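Local coordinates for protein Pre-mRNA-splicing factor SAD1 (Saccharomyces cerevisiae, PDB 4MSX) that promotes the assembly of newly made U4 snRNA into the U4/U6 snRNP and is required for pre-mRNA splicing, although its deubiquitinase fold is catalytically inactive, at residues 154-159 with 230-235; 159-164 with 212-217; 177-182 with 237-242; 182-187 with 242-247. All blocks are in the same frame, centred on the assembly; numbering follows the deposited sequence.

Contact 1 (154-159 with 230-235); sequences AAYPTY and CVKKIW
Lys232, in the last turn of helix 222-234, reaches across the chain leaving helix 146-155 with an ammonium group held by several oxygens. A bridging water 2.8 Å from Lys232 NZ donates in turn to Pro157 O, the carbonyls of Phe212 and Asn215 accept further bonds, and that of Leu213 adds a weak one. The lysine chain is extended as far as CE, which lies 3.7 Å from Tyr156 OH, a hydroxyl bonded to His216; the bend at chi4 (-69°) then turns NZ toward its oxygens. The backbone end of the same residue is also taken: Tyr159 OH donates to Lys232 O over 2.6 Å, lying in the carbonyl plane with a C=O...O angle of 152°. The Pro157 ring packs beside this bond, its CB 3.6 Å from Lys232 O and its CG 4.1 Å from Lys233 CG. Lys233 runs extended past the end of helix 146-155, CE 3.8 Å from Ala154 O, and its NZ reaches Ala155 O through a second water while pairing with Asp77 in a salt bridge. Carbonyls at the C-terminal ends of three helices, where helical N-H partners run out, are met by a phenol, a water and the ammonium of Lys232, an arrangement that probably eases the partial negative charge there and fixes the link from the predicted UBP-type zinc finger onto the USP helices.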
# COMPACT_ATOMS: atom_id res chain seq x y z
N ALA A 154 6.43 -6.64 -16.56
CA ALA A 154 6.47 -7.26 -15.24
C ALA A 154 7.49 -6.58 -14.34
O ALA A 154 7.29 -6.50 -13.10
CB ALA A 154 6.81 -8.80 -15.35
N ALA A 155 8.59 -6.10 -14.93
CA ALA A 155 9.62 -5.38 -14.17
C ALA A 155 9.26 -3.91 -13.89
O ALA A 155 9.69 -3.34 -12.88
CB ALA A 155 10.99 -5.44 -14.93
N TYR A 156 8.47 -3.30 -14.79
CA TYR A 156 8.18 -1.89 -14.68
C TYR A 156 6.88 -1.57 -15.45
O TYR A 156 6.92 -1.21 -16.59
CB TYR A 156 9.37 -1.10 -15.24
CG TYR A 156 9.24 0.38 -15.05
CD1 TYR A 156 9.62 0.96 -13.85
CD2 TYR A 156 8.71 1.20 -16.04
CE1 TYR A 156 9.51 2.31 -13.62
CE2 TYR A 156 8.57 2.60 -15.81
CZ TYR A 156 8.96 3.13 -14.57
OH TYR A 156 8.89 4.48 -14.28
N PRO A 157 5.71 -1.80 -14.83
CA PRO A 157 4.42 -1.59 -15.49
C PRO A 157 4.30 -0.16 -15.99
O PRO A 157 4.80 0.75 -15.33
CB PRO A 157 3.39 -1.87 -14.38
CG PRO A 157 4.12 -2.86 -13.47
CD PRO A 157 5.55 -2.34 -13.47
N THR A 158 3.69 0.01 -17.17
CA THR A 158 3.54 1.31 -17.80
C THR A 158 2.07 1.52 -18.12
O THR A 158 1.32 0.55 -18.32
CB THR A 158 4.36 1.44 -19.11
OG1 THR A 158 4.15 0.28 -19.91
CG2 THR A 158 5.86 1.60 -18.81
N TYR A 159 1.61 2.77 -18.12
CA TYR A 159 0.19 3.02 -18.25
C TYR A 159 0.02 4.31 -19.07
O TYR A 159 0.91 5.15 -19.04
CB TYR A 159 -0.45 3.30 -16.85
CG TYR A 159 -0.29 2.11 -15.90
CD1 TYR A 159 -1.22 1.08 -15.90
CD2 TYR A 159 0.81 2.02 -15.04
CE1 TYR A 159 -1.08 -0.02 -15.07
CE2 TYR A 159 0.94 0.91 -14.15
CZ TYR A 159 -0.01 -0.10 -14.20
OH TYR A 159 0.04 -1.21 -13.41
N CYS A 230 6.25 0.08 -6.55
CA CYS A 230 5.27 -0.73 -5.81
C CYS A 230 3.83 -0.39 -6.27
O CYS A 230 2.99 -1.29 -6.46
CB CYS A 230 5.35 -0.41 -4.31
SG CYS A 230 6.94 -1.06 -3.58
N VAL A 231 3.56 0.91 -6.36
CA VAL A 231 2.18 1.38 -6.71
C VAL A 231 1.87 0.92 -8.14
O VAL A 231 0.79 0.40 -8.40
CB VAL A 231 2.03 2.91 -6.56
CG1 VAL A 231 0.63 3.37 -7.09
CG2 VAL A 231 2.25 3.34 -5.09
N LYS A 232 2.85 1.04 -9.04
CA LYS A 232 2.63 0.55 -10.42
C LYS A 232 2.36 -0.96 -10.49
O LYS A 232 1.52 -1.42 -11.30
CB LYS A 232 3.82 0.88 -11.31
CG LYS A 232 3.98 2.41 -11.55
CD LYS A 232 5.40 2.64 -12.17
CE LYS A 232 5.83 4.08 -12.25
NZ LYS A 232 5.02 4.74 -13.23
N LYS A 233 3.03 -1.75 -9.64
CA LYS A 233 2.74 -3.18 -9.64
C LYS A 233 1.42 -3.48 -9.01
O LYS A 233 0.76 -4.43 -9.43
CB LYS A 233 3.86 -3.96 -8.86
CG LYS A 233 5.17 -3.96 -9.68
CD LYS A 233 6.36 -4.53 -8.84
CE LYS A 233 7.60 -4.70 -9.76
NZ LYS A 233 8.79 -5.18 -8.87
N ILE A 234 1.06 -2.74 -7.93
CA ILE A 234 -0.23 -3.03 -7.26
C ILE A 234 -1.38 -2.97 -8.28
O ILE A 234 -2.37 -3.73 -8.18
CB ILE A 234 -0.43 -2.04 -6.11
CG1 ILE A 234 0.46 -2.50 -4.91
CG2 ILE A 234 -1.94 -1.89 -5.72
CD1 ILE A 234 0.59 -1.38 -3.84
N TRP A 235 -1.24 -2.07 -9.26
CA TRP A 235 -2.33 -1.88 -10.25
C TRP A 235 -2.13 -2.70 -11.54
O TRP A 235 -2.94 -2.63 -12.46
CB TRP A 235 -2.51 -0.37 -10.58
CG TRP A 235 -3.28 0.24 -9.43
CD1 TRP A 235 -2.78 0.91 -8.33
CD2 TRP A 235 -4.68 0.15 -9.25
NE1 TRP A 235 -3.85 1.27 -7.47
CE2 TRP A 235 -5.01 0.79 -8.02
CE3 TRP A 235 -5.72 -0.40 -10.02
CZ2 TRP A 235 -6.36 0.89 -7.55
CZ3 TRP A 235 -7.03 -0.32 -9.57
CH2 TRP A 235 -7.35 0.34 -8.35
O HOH W 1 10.78 -4.41 -10.66
O HOH W 2 5.41 3.44 -15.68

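Contact 2 (159-164 with 212-217); sequences YCPKDL and FLLNHF
Leu214 packs its branched end onto the backbone where helix 161-165 begins, and with Leu213 and Tyr159 it accounts for most of the contact. Its CD2 lies 3.6 Å from Cys160 C, equally near Tyr159 O, and 3.8 Å from Pro161 CD. The other methyl, CD1, meets Leu164 CD1 tip to tip at 3.7 Å. Leu213 divides its branches: CD2 touches Tyr159 CE2 at 3.8 Å, while CD1 turns to Leu164 CD2. With CG anti to its carbonyl carbon (chi1 -60°), Leu213 extends both methyls toward the 159-164 segment. Its carbonyl O approaches the edge of the tyrosine ring, near the ring plane, and a water whose oxygen lies 2.8 Å from Leu213 O accepts from the tyrosine N-H. The leucines therefore cover a helix start organised by a capping box, in which Cys160 N donates to Asp163 OD2 over 2.8 Å (165°) from above the carboxylate plane; the return bond to Cys160 SG is weak and, with the cysteine modelled in two conformers, doubtful. This surface contact sets the C-terminal end of helix 206-214 against the N-terminal end of helix 161-165, while farther in Phe212 packs on Val231 of helix 222-234 and Leu284 of helix 282-292.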
# COMPACT_ATOMS: atom_id res chain seq x y z
N TYR A 159 1.61 2.77 -18.12
CA TYR A 159 0.19 3.02 -18.25
C TYR A 159 0.02 4.31 -19.07
O TYR A 159 0.91 5.15 -19.04
CB TYR A 159 -0.45 3.30 -16.85
CG TYR A 159 -0.29 2.11 -15.90
CD1 TYR A 159 -1.22 1.08 -15.90
CD2 TYR A 159 0.81 2.02 -15.04
CE1 TYR A 159 -1.08 -0.02 -15.07
CE2 TYR A 159 0.94 0.91 -14.15
CZ TYR A 159 -0.01 -0.10 -14.20
OH TYR A 159 0.04 -1.21 -13.41
N CYS A 160 -1.10 4.46 -19.77
CA CYS A 160 -1.46 5.74 -20.38
C CYS A 160 -2.78 6.12 -19.75
O CYS A 160 -3.48 5.25 -19.21
CB CYS A 160 -1.63 5.59 -21.90
SG CYS A 160 -2.98 4.50 -22.27
N PRO A 161 -3.17 7.41 -19.82
CA PRO A 161 -4.45 7.80 -19.20
C PRO A 161 -5.65 6.94 -19.55
O PRO A 161 -6.48 6.62 -18.68
CB PRO A 161 -4.63 9.25 -19.66
CG PRO A 161 -3.24 9.76 -19.67
CD PRO A 161 -2.40 8.60 -20.23
N LYS A 162 -5.79 6.52 -20.80
CA LYS A 162 -7.00 5.74 -21.11
C LYS A 162 -7.05 4.34 -20.45
O LYS A 162 -8.11 3.80 -20.23
CB LYS A 162 -7.19 5.57 -22.64
CG LYS A 162 -8.55 4.88 -22.96
CD LYS A 162 -9.08 5.17 -24.36
CE LYS A 162 -8.77 4.03 -25.33
NZ LYS A 162 -9.40 4.23 -26.67
N ASP A 163 -5.90 3.73 -20.17
CA ASP A 163 -5.92 2.47 -19.42
C ASP A 163 -6.66 2.66 -18.10
O ASP A 163 -7.44 1.78 -17.68
CB ASP A 163 -4.49 1.98 -19.09
CG ASP A 163 -3.65 1.74 -20.31
OD1 ASP A 163 -4.19 1.30 -21.35
OD2 ASP A 163 -2.43 2.03 -20.22
N LEU A 164 -6.43 3.79 -17.42
CA LEU A 164 -7.02 4.00 -16.08
C LEU A 164 -8.55 4.05 -16.11
O LEU A 164 -9.24 3.68 -15.14
CB LEU A 164 -6.42 5.24 -15.39
CG LEU A 164 -4.88 5.36 -15.44
CD1 LEU A 164 -4.34 6.40 -14.49
CD2 LEU A 164 -4.19 4.05 -15.14
N PHE A 212 1.33 8.46 -9.53
CA PHE A 212 2.40 7.42 -9.52
C PHE A 212 2.38 6.58 -10.80
O PHE A 212 3.44 6.17 -11.30
CB PHE A 212 2.20 6.45 -8.33
CG PHE A 212 2.80 6.92 -7.03
CD1 PHE A 212 4.15 7.20 -6.93
CD2 PHE A 212 2.01 7.06 -5.90
CE1 PHE A 212 4.72 7.58 -5.71
CE2 PHE A 212 2.57 7.47 -4.66
CZ PHE A 212 3.92 7.74 -4.57
N LEU A 213 1.17 6.23 -11.27
CA LEU A 213 1.08 5.31 -12.43
C LEU A 213 1.54 6.00 -13.73
O LEU A 213 2.11 5.34 -14.58
CB LEU A 213 -0.34 4.83 -12.68
CG LEU A 213 -0.99 4.05 -11.53
CD1 LEU A 213 -2.35 3.47 -11.92
CD2 LEU A 213 -0.02 2.91 -11.06
N LEU A 214 1.30 7.30 -13.87
CA LEU A 214 1.51 7.97 -15.20
C LEU A 214 2.81 8.73 -15.30
O LEU A 214 3.16 9.23 -16.38
CB LEU A 214 0.34 8.94 -15.52
CG LEU A 214 -1.01 8.23 -15.65
CD1 LEU A 214 -2.22 9.22 -15.73
CD2 LEU A 214 -1.00 7.36 -16.87
N ASN A 215 3.53 8.87 -14.19
CA ASN A 215 4.82 9.55 -14.22
C ASN A 215 5.99 8.64 -13.91
O ASN A 215 5.80 7.55 -13.43
CB ASN A 215 4.77 10.71 -13.28
CG ASN A 215 3.71 11.71 -13.70
OD1 ASN A 215 3.96 12.56 -14.55
ND2 ASN A 215 2.50 11.54 -13.19
N HIS A 216 7.19 9.11 -14.22
CA HIS A 216 8.39 8.34 -13.93
C HIS A 216 9.16 9.12 -12.91
O HIS A 216 9.06 10.34 -12.84
CB HIS A 216 9.17 8.10 -15.23
CG HIS A 216 8.31 7.47 -16.28
ND1 HIS A 216 7.93 6.14 -16.22
CD2 HIS A 216 7.67 8.00 -17.35
CE1 HIS A 216 7.13 5.87 -17.23
NE2 HIS A 216 6.96 6.98 -17.94
N PHE A 217 9.92 8.44 -12.08
CA PHE A 217 10.44 9.11 -10.90
C PHE A 217 11.96 8.89 -10.78
O PHE A 217 12.49 8.77 -9.68
CB PHE A 217 9.66 8.62 -9.64
CG PHE A 217 8.23 9.05 -9.63
CD1 PHE A 217 7.26 8.29 -10.23
CD2 PHE A 217 7.84 10.24 -9.01
CE1 PHE A 217 5.92 8.69 -10.24
CE2 PHE A 217 6.52 10.65 -9.00
CZ PHE A 217 5.54 9.89 -9.62
O HOH W 3 3.44 4.73 -16.95
O HOH W 4 3.25 7.09 -18.61

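Contact 3 (177-182 with 237-242); sequences RTYLNG and PKLFKH
His242 CE1 sits over one face of the Arg177 guanidinium, 3.5 Å above its plane and offset toward the rim, the planes 33° apart, while the aliphatic part of the arginine lies over the imidazole, CD making a CH-pi contact 4.2 Å from the centroid of the His242 ring. Both belong to the packing of a short β-hairpin, strands 170-172 and 178-180, against the 237-242 loop. The third flat group, the Tyr179 ring, has Arg177 O at its edge, in plane, and slides past His242 in the opposite direction, CD1 3.7 Å from His242 CB. Tyr179 CG stands between the backbone N and the carbonyl carbon (chi1 63°), so that the ring points into the loop, and OH takes the N-H of Leu239 over 3.1 Å at 154° while also bonding Ser236 O. Leu239 CD1 approaches the ring obliquely, 4.0 Å from Tyr179 CE2. At the other end of the contact, Arg177 NE pairs with Asp173 and NH2 reaches Phe240 O through a water. An alanine here is likely to leave Asp173 without its charged mate and the imidazole face uncovered, with His242 freer to turn. Asn181 completes the join: its CB is 4.0 Å from Pro237 CA, its OD1 accepts from Arg169 N and its ND2 bonds Trp235 O.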
# COMPACT_ATOMS: atom_id res chain seq x y z
N ARG A 177 -5.12 -17.85 -12.57
CA ARG A 177 -5.88 -17.42 -11.40
C ARG A 177 -6.42 -15.99 -11.65
O ARG A 177 -5.67 -15.11 -12.06
CB ARG A 177 -5.01 -17.46 -10.15
CG ARG A 177 -4.56 -18.87 -9.80
CD ARG A 177 -3.52 -18.86 -8.68
NE ARG A 177 -2.25 -18.31 -9.16
CZ ARG A 177 -1.10 -18.35 -8.49
NH1 ARG A 177 -1.04 -18.90 -7.28
NH2 ARG A 177 -0.01 -17.81 -9.03
N THR A 178 -7.73 -15.77 -11.46
CA THR A 178 -8.30 -14.45 -11.80
C THR A 178 -8.07 -13.50 -10.62
O THR A 178 -7.93 -13.96 -9.48
CB THR A 178 -9.82 -14.55 -12.15
OG1 THR A 178 -10.30 -13.29 -12.67
CG2 THR A 178 -10.60 -14.95 -10.92
N TYR A 179 -8.00 -12.18 -10.88
CA TYR A 179 -7.88 -11.22 -9.78
C TYR A 179 -8.43 -9.93 -10.32
O TYR A 179 -8.53 -9.76 -11.54
CB TYR A 179 -6.42 -11.03 -9.32
CG TYR A 179 -5.50 -10.44 -10.39
CD1 TYR A 179 -4.91 -11.26 -11.35
CD2 TYR A 179 -5.21 -9.06 -10.42
CE1 TYR A 179 -4.04 -10.72 -12.31
CE2 TYR A 179 -4.35 -8.52 -11.37
CZ TYR A 179 -3.76 -9.37 -12.31
OH TYR A 179 -2.94 -8.83 -13.26
N LEU A 180 -8.84 -9.03 -9.42
CA LEU A 180 -9.29 -7.71 -9.82
C LEU A 180 -8.09 -6.78 -9.67
O LEU A 180 -7.55 -6.67 -8.56
CB LEU A 180 -10.47 -7.30 -8.86
CG LEU A 180 -11.17 -5.96 -9.08
CD1 LEU A 180 -11.88 -5.98 -10.44
CD2 LEU A 180 -12.21 -5.67 -7.94
N ASN A 181 -7.65 -6.11 -10.73
CA ASN A 181 -6.35 -5.43 -10.66
C ASN A 181 -6.46 -4.25 -9.67
O ASN A 181 -7.52 -3.64 -9.56
CB ASN A 181 -5.78 -4.99 -12.02
CG ASN A 181 -6.52 -3.79 -12.66
OD1 ASN A 181 -7.74 -3.82 -12.83
ND2 ASN A 181 -5.79 -2.74 -12.98
N GLY A 182 -5.39 -4.02 -8.91
CA GLY A 182 -5.40 -3.05 -7.80
C GLY A 182 -5.85 -3.68 -6.49
O GLY A 182 -5.51 -3.17 -5.42
N PRO A 237 -2.39 -4.92 -14.54
CA PRO A 237 -3.39 -5.87 -15.05
C PRO A 237 -2.76 -7.10 -15.76
O PRO A 237 -3.49 -7.90 -16.33
CB PRO A 237 -4.18 -5.03 -16.11
CG PRO A 237 -3.14 -4.12 -16.70
CD PRO A 237 -2.15 -3.81 -15.48
N LYS A 238 -1.43 -7.23 -15.70
CA LYS A 238 -0.74 -8.36 -16.36
C LYS A 238 0.27 -9.09 -15.44
O LYS A 238 1.32 -9.57 -15.90
CB LYS A 238 0.01 -7.81 -17.59
CG LYS A 238 -0.95 -7.35 -18.69
CD LYS A 238 -0.36 -6.21 -19.59
CE LYS A 238 1.01 -6.46 -20.14
NZ LYS A 238 1.36 -5.50 -21.27
N LEU A 239 -0.02 -9.16 -14.15
CA LEU A 239 0.89 -9.81 -13.21
C LEU A 239 1.15 -11.27 -13.61
O LEU A 239 0.23 -11.97 -13.97
CB LEU A 239 0.25 -9.82 -11.81
CG LEU A 239 0.14 -8.44 -11.16
CD1 LEU A 239 -0.67 -8.53 -9.83
CD2 LEU A 239 1.54 -7.88 -10.89
N PHE A 240 2.38 -11.76 -13.41
CA PHE A 240 2.62 -13.19 -13.65
C PHE A 240 1.97 -14.05 -12.59
O PHE A 240 1.46 -15.12 -12.88
CB PHE A 240 4.13 -13.44 -13.74
CG PHE A 240 4.76 -12.88 -15.01
CD1 PHE A 240 3.97 -12.32 -16.02
CD2 PHE A 240 6.15 -12.91 -15.19
CE1 PHE A 240 4.55 -11.79 -17.20
CE2 PHE A 240 6.75 -12.38 -16.35
CZ PHE A 240 5.96 -11.83 -17.36
N LYS A 241 1.99 -13.56 -11.35
CA LYS A 241 1.23 -14.21 -10.29
C LYS A 241 0.45 -13.13 -9.52
O LYS A 241 0.94 -12.02 -9.34
CB LYS A 241 2.14 -14.99 -9.34
CG LYS A 241 3.23 -14.17 -8.72
CD LYS A 241 4.28 -15.11 -8.04
CE LYS A 241 5.36 -14.33 -7.29
NZ LYS A 241 6.12 -13.39 -8.20
N HIS A 242 -0.73 -13.50 -9.06
CA HIS A 242 -1.68 -12.50 -8.61
C HIS A 242 -1.44 -11.97 -7.17
O HIS A 242 -2.40 -11.67 -6.45
CB HIS A 242 -3.11 -13.07 -8.74
CG HIS A 242 -3.40 -14.16 -7.77
ND1 HIS A 242 -2.42 -15.00 -7.28
CD2 HIS A 242 -4.55 -14.55 -7.16
CE1 HIS A 242 -2.95 -15.86 -6.43
NE2 HIS A 242 -4.24 -15.60 -6.34
O HOH W 5 1.14 -17.54 -11.59

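Contact 4 (182-187 with 242-247); sequences GFIGFT and HHLSVD
Phe186 and Leu244 face each other across a short, parallel two-stranded pairing. Leu244 N donates to Gly185 O and Leu244 O accepts from Thr187 N, each over 3.0 Å, the second nearly in line with the carbonyl (162°); Phe186 CA adds a CA-H...O contact to Leu244 O at 3.1 Å. On the face shared by Phe186 and Leu244, the Phe186 ring swings to the side of its own backbone N (chi1 -64°), putting CD2 3.8 Å from Leu244 CB and CE2 3.9 Å from Val246 CG1. On the face bearing His243, Thr187 CG2 comes to 3.6 Å from His243 ND1, and a water lies between Thr187 OG1 and that nitrogen. Water also ties the ends together: one accepts from Gly185 N and donates to His242 O, while another accepts from Val246 N and donates to Thr187 O and, over 2.7 Å, to Asp247 OD1. Further out, the Phe186 ring stacks on His196 and touches Leu200 and Ile234, and Asn188 holds Asp247 OD2. Replacing Phe186 with an alanine would probably open a gap between Leu244, Val246 and His196 and strip the imidazole of its stacking partner. The 182-187 segment probably corresponds to the start of the Cys-box of active ubiquitin-specific proteases. It leads into helix 189-203, which packs against Val246, while helix 222-234 lies beside Leu244 and strand 243-244 runs on into helix 247-256.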
# COMPACT_ATOMS: atom_id res chain seq x y z
N GLY A 182 -5.39 -4.02 -8.91
CA GLY A 182 -5.40 -3.05 -7.80
C GLY A 182 -5.85 -3.68 -6.49
O GLY A 182 -5.51 -3.17 -5.42
N PHE A 183 -6.61 -4.76 -6.56
CA PHE A 183 -7.19 -5.37 -5.34
C PHE A 183 -6.51 -6.71 -5.04
O PHE A 183 -7.16 -7.76 -5.04
CB PHE A 183 -8.72 -5.55 -5.51
CG PHE A 183 -9.45 -4.25 -5.56
CD1 PHE A 183 -9.40 -3.44 -6.71
CD2 PHE A 183 -10.17 -3.81 -4.46
CE1 PHE A 183 -10.05 -2.23 -6.78
CE2 PHE A 183 -10.83 -2.62 -4.49
CZ PHE A 183 -10.77 -1.80 -5.68
N ILE A 184 -5.20 -6.68 -4.85
CA ILE A 184 -4.43 -7.91 -4.70
C ILE A 184 -3.73 -7.92 -3.34
O ILE A 184 -3.58 -6.87 -2.71
CB ILE A 184 -3.37 -8.06 -5.81
CG1 ILE A 184 -2.40 -6.89 -5.78
CG2 ILE A 184 -4.03 -8.16 -7.20
CD1 ILE A 184 -1.29 -7.03 -6.78
N GLY A 185 -3.30 -9.11 -2.93
CA GLY A 185 -2.61 -9.31 -1.69
C GLY A 185 -1.12 -9.51 -1.88
O GLY A 185 -0.52 -9.32 -3.00
N PHE A 186 -0.50 -9.88 -0.75
CA PHE A 186 0.93 -9.79 -0.60
C PHE A 186 1.38 -11.00 0.22
O PHE A 186 0.67 -11.43 1.16
CB PHE A 186 1.35 -8.54 0.19
CG PHE A 186 1.01 -7.22 -0.48
CD1 PHE A 186 -0.26 -6.68 -0.34
CD2 PHE A 186 1.98 -6.53 -1.21
CE1 PHE A 186 -0.61 -5.48 -0.94
CE2 PHE A 186 1.65 -5.29 -1.84
CZ PHE A 186 0.35 -4.77 -1.67
N THR A 187 2.56 -11.51 -0.11
CA THR A 187 3.17 -12.55 0.71
C THR A 187 3.77 -11.97 2.00
O THR A 187 4.03 -10.77 2.12
CB THR A 187 4.23 -13.33 -0.14
OG1 THR A 187 5.07 -12.39 -0.82
CG2 THR A 187 3.51 -14.17 -1.22
N HIS A 242 -0.73 -13.50 -9.06
CA HIS A 242 -1.68 -12.50 -8.61
C HIS A 242 -1.44 -11.97 -7.17
O HIS A 242 -2.40 -11.67 -6.45
CB HIS A 242 -3.11 -13.07 -8.74
CG HIS A 242 -3.40 -14.16 -7.77
ND1 HIS A 242 -2.42 -15.00 -7.28
CD2 HIS A 242 -4.55 -14.55 -7.16
CE1 HIS A 242 -2.95 -15.86 -6.43
NE2 HIS A 242 -4.24 -15.60 -6.34
N HIS A 243 -0.19 -11.82 -6.77
CA HIS A 243 0.18 -11.26 -5.45
C HIS A 243 1.59 -10.70 -5.51
O HIS A 243 2.34 -10.99 -6.45
CB HIS A 243 0.10 -12.29 -4.32
CG HIS A 243 0.73 -13.61 -4.64
ND1 HIS A 243 2.07 -13.85 -4.47
CD2 HIS A 243 0.19 -14.77 -5.08
CE1 HIS A 243 2.34 -15.10 -4.80
NE2 HIS A 243 1.21 -15.67 -5.18
N LEU A 244 1.93 -9.84 -4.57
CA LEU A 244 3.19 -9.15 -4.66
C LEU A 244 4.00 -9.43 -3.41
O LEU A 244 3.42 -9.82 -2.40
CB LEU A 244 2.97 -7.63 -4.74
CG LEU A 244 2.21 -7.20 -5.99
CD1 LEU A 244 1.94 -5.71 -5.84
CD2 LEU A 244 3.11 -7.54 -7.23
N SER A 245 5.30 -9.18 -3.47
CA SER A 245 6.10 -9.18 -2.25
C SER A 245 6.60 -7.77 -2.07
O SER A 245 7.14 -7.21 -3.03
CB SER A 245 7.32 -10.15 -2.36
OG SER A 245 8.20 -9.92 -1.24
N VAL A 246 6.48 -7.17 -0.88
CA VAL A 246 7.21 -5.92 -0.66
C VAL A 246 8.25 -5.99 0.48
O VAL A 246 8.65 -4.96 1.02
CB VAL A 246 6.23 -4.73 -0.42
CG1 VAL A 246 5.41 -4.45 -1.73
CG2 VAL A 246 5.31 -5.06 0.78
N ASP A 247 8.70 -7.21 0.78
CA ASP A 247 9.71 -7.44 1.84
C ASP A 247 10.94 -6.57 1.58
O ASP A 247 11.41 -5.87 2.47
CB ASP A 247 10.16 -8.90 1.90
CG ASP A 247 9.08 -9.83 2.30
OD1 ASP A 247 7.86 -9.51 2.18
OD2 ASP A 247 9.41 -10.92 2.79
O HOH W 6 -4.04 -11.55 -4.45
O HOH W 7 5.50 -8.53 1.40
O HOH W 8 7.20 -11.80 0.60
O HOH W 9 4.92 -12.67 -3.84

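The first segments follow one another from 154 to 187, and their partners come from 212 to 247. Contact 2 is nested inside the loop closed by contact 1, whereas contacts 3 and 4 cross both. Contacts 1 and 2 have centres about 9 Å apart and share Tyr159; contacts 3 and 4, about 10 Å apart, share Gly182 and His242. Trp235, packed on Gly182, joins the two pairs, while contacts 2 and 4 lie farthest apart, about 20 Å between centres, without touching. Together they hold the chain leading from the predicted zinc finger into the USP fold against helices 206-214 and 222-234 and the segment after them, which probably fixes how the two parts sit together.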